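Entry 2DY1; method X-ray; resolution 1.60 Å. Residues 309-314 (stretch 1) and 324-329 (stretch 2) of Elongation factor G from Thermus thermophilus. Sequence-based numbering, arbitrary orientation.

Stretch 1 (309-314) RLKPGD
Stretch 2 324-329: RLPHLY

A tight turn can serve a neighbouring strand well when some of the polar groups it leaves free can pair with the neighbour's backbone, and residues 309-314 and 324-329 of elongation factor G illustrate the principle. Arg-309 and Leu-310 are extended (phi/psi near -134/149), forming a weakly bonded strand; Lys-311 is still extended at -124/158. A type II beta turn then runs from Lys-311 to Asp-314, with Pro-312 at -59/136 and Gly-313 at 98/-12. Glycine suits this third position of the turn: a CB here would be jammed against the carbonyl oxygen of Pro-312 and would lie 3.3 Å from Arg-324 NH2.

Two internal hydrogen bonds hold the turn. Asp-314 N donates to Lys-311 O at 3.1 Å, closing it, while the Asp-314 side chain (chi1 -72°, m) folds back so that OD1 accepts from Lys-311 N at 2.8 Å. Lys-311 thus has both its amide and its carbonyl engaged by one residue. Pro-312, lacking an amide hydrogen, leaves no donor to be satisfied.

The remaining amide of the turn faces outward, to the second stretch. Gly-313 N donates to Leu-325 O at 2.8 Å with an N-H...O angle of 165°, and Leu-325 N returns a bond to Asp-314 O at 2.9 Å and 159°. Leu-325 therefore has its backbone donor and acceptor both satisfied by consecutive residues of the turn. The chains run antiparallel here, with CA-CA separations of 5.7 Å for Asp-314 and Leu-325, 4.1 Å for Gly-313 and Pro-326, and 5.0 Å for Pro-312 and His-327. Arg-324 and Leu-325 (-90/145 and -124/79) lead into Pro-326 at -61/-29, after which His-327 and Leu-328 are extended again, and Tyr-329 continues in a strand.

Apolar side chains pack beside this polar network. Leu-310, Leu-325 and Leu-328 are all buried and share one rotamer, chi1 m and chi2 t. Leu-310 CD1 meets Leu-325 CD1 at 4.1 Å; Leu-328 CD1 approaches Leu-310 CB at 4.5 Å and Pro-312 CD at 3.9 Å, so this methyl touches both the strand residue and the proline ring. Pro-312, its ring C-gamma exo, also brings CB to 3.4 Å from Pro-326 O.

Arg-324 completes the contact. Its CA-to-CB bond points sideways, but an extended chain (chi1 to chi3 all t, chi4 -90°) carries the guanidinium nearer, with Gly-313 CA over one face and NE 3.2 Å from Gly-313 O. Altogether the two stretches bury 393 Å², summed over both sides.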

# COMPACT_ATOMS: atom_id res chain seq x y z
N ARG A 309 -26.18 6.78 -14.71
CA ARG A 309 -26.27 8.21 -14.64
C ARG A 309 -26.97 8.58 -13.34
O ARG A 309 -27.79 7.81 -12.83
CB ARG A 309 -27.03 8.73 -15.87
CG ARG A 309 -27.25 10.22 -15.93
CD ARG A 309 -27.67 10.66 -17.33
NE ARG A 309 -28.09 12.06 -17.34
CZ ARG A 309 -29.28 12.48 -16.91
NH1 ARG A 309 -30.16 11.60 -16.44
NH2 ARG A 309 -29.57 13.77 -16.92
N LEU A 310 -26.61 9.72 -12.79
CA LEU A 310 -27.25 10.18 -11.56
C LEU A 310 -27.66 11.63 -11.63
O LEU A 310 -27.03 12.46 -12.29
CB LEU A 310 -26.32 10.02 -10.36
CG LEU A 310 -25.91 8.60 -9.97
CD1 LEU A 310 -24.81 8.67 -8.92
CD2 LEU A 310 -27.12 7.86 -9.41
N LYS A 311 -28.76 11.92 -10.94
CA LYS A 311 -29.28 13.28 -10.82
C LYS A 311 -29.39 13.60 -9.34
O LYS A 311 -29.49 12.70 -8.51
CB LYS A 311 -30.65 13.38 -11.48
CG LYS A 311 -30.60 13.33 -13.00
CD LYS A 311 -32.00 13.17 -13.58
CE LYS A 311 -32.89 14.37 -13.25
NZ LYS A 311 -34.34 14.10 -13.52
N PRO A 312 -29.40 14.90 -8.98
CA PRO A 312 -29.52 15.27 -7.57
C PRO A 312 -30.83 14.69 -7.01
O PRO A 312 -31.87 14.74 -7.67
CB PRO A 312 -29.54 16.80 -7.62
CG PRO A 312 -28.70 17.11 -8.84
CD PRO A 312 -29.20 16.08 -9.84
N GLY A 313 -30.75 14.13 -5.81
CA GLY A 313 -31.93 13.53 -5.20
C GLY A 313 -32.00 12.03 -5.37
O GLY A 313 -32.82 11.36 -4.73
N ASP A 314 -31.16 11.47 -6.24
CA ASP A 314 -31.13 10.02 -6.45
C ASP A 314 -30.50 9.31 -5.26
O ASP A 314 -29.84 9.94 -4.43
CB ASP A 314 -30.35 9.68 -7.71
CG ASP A 314 -31.09 10.05 -8.97
OD1 ASP A 314 -30.53 9.87 -10.07
OD2 ASP A 314 -32.25 10.52 -8.86
N ARG A 324 -28.58 8.42 -0.02
CA ARG A 324 -29.16 9.47 -0.85
C ARG A 324 -28.15 10.58 -1.14
O ARG A 324 -27.30 10.93 -0.30
CB ARG A 324 -30.41 10.08 -0.19
CG ARG A 324 -31.18 10.99 -1.15
CD ARG A 324 -32.59 11.26 -0.68
NE ARG A 324 -33.37 12.00 -1.68
CZ ARG A 324 -33.45 13.32 -1.75
NH1 ARG A 324 -32.80 14.08 -0.88
NH2 ARG A 324 -34.19 13.89 -2.69
N LEU A 325 -28.26 11.14 -2.34
CA LEU A 325 -27.36 12.19 -2.82
C LEU A 325 -28.19 13.41 -3.23
O LEU A 325 -28.44 13.63 -4.40
CB LEU A 325 -26.57 11.67 -4.03
CG LEU A 325 -25.67 10.44 -3.80
CD1 LEU A 325 -25.01 10.01 -5.10
CD2 LEU A 325 -24.62 10.78 -2.75
N PRO A 326 -28.63 14.20 -2.24
CA PRO A 326 -29.43 15.39 -2.55
C PRO A 326 -28.69 16.40 -3.43
O PRO A 326 -29.30 17.13 -4.21
CB PRO A 326 -29.81 15.92 -1.17
CG PRO A 326 -28.69 15.46 -0.30
CD PRO A 326 -28.42 14.05 -0.79
N HIS A 327 -27.37 16.42 -3.29
CA HIS A 327 -26.52 17.30 -4.10
C HIS A 327 -25.39 16.45 -4.65
O HIS A 327 -24.90 15.53 -3.99
CB HIS A 327 -25.93 18.43 -3.25
CG HIS A 327 -26.96 19.35 -2.67
ND1 HIS A 327 -27.52 20.39 -3.38
CD2 HIS A 327 -27.57 19.35 -1.46
CE1 HIS A 327 -28.43 20.99 -2.63
NE2 HIS A 327 -28.48 20.38 -1.47
N LEU A 328 -25.00 16.75 -5.88
CA LEU A 328 -23.90 16.04 -6.53
C LEU A 328 -22.73 17.00 -6.61
O LEU A 328 -22.92 18.15 -7.00
CB LEU A 328 -24.29 15.61 -7.94
CG LEU A 328 -25.51 14.68 -8.04
CD1 LEU A 328 -25.77 14.36 -9.49
CD2 LEU A 328 -25.28 13.40 -7.25
N TYR A 329 -21.54 16.54 -6.23
CA TYR A 329 -20.35 17.40 -6.29
C TYR A 329 -19.20 16.66 -6.94
O TYR A 329 -19.01 15.47 -6.68
CB TYR A 329 -19.86 17.77 -4.89
CG TYR A 329 -20.86 18.47 -4.01
CD1 TYR A 329 -21.05 19.84 -4.10
CD2 TYR A 329 -21.62 17.74 -3.10
CE1 TYR A 329 -21.99 20.48 -3.30
CE2 TYR A 329 -22.55 18.37 -2.30
CZ TYR A 329 -22.73 19.73 -2.40
OH TYR A 329 -23.67 20.35 -1.60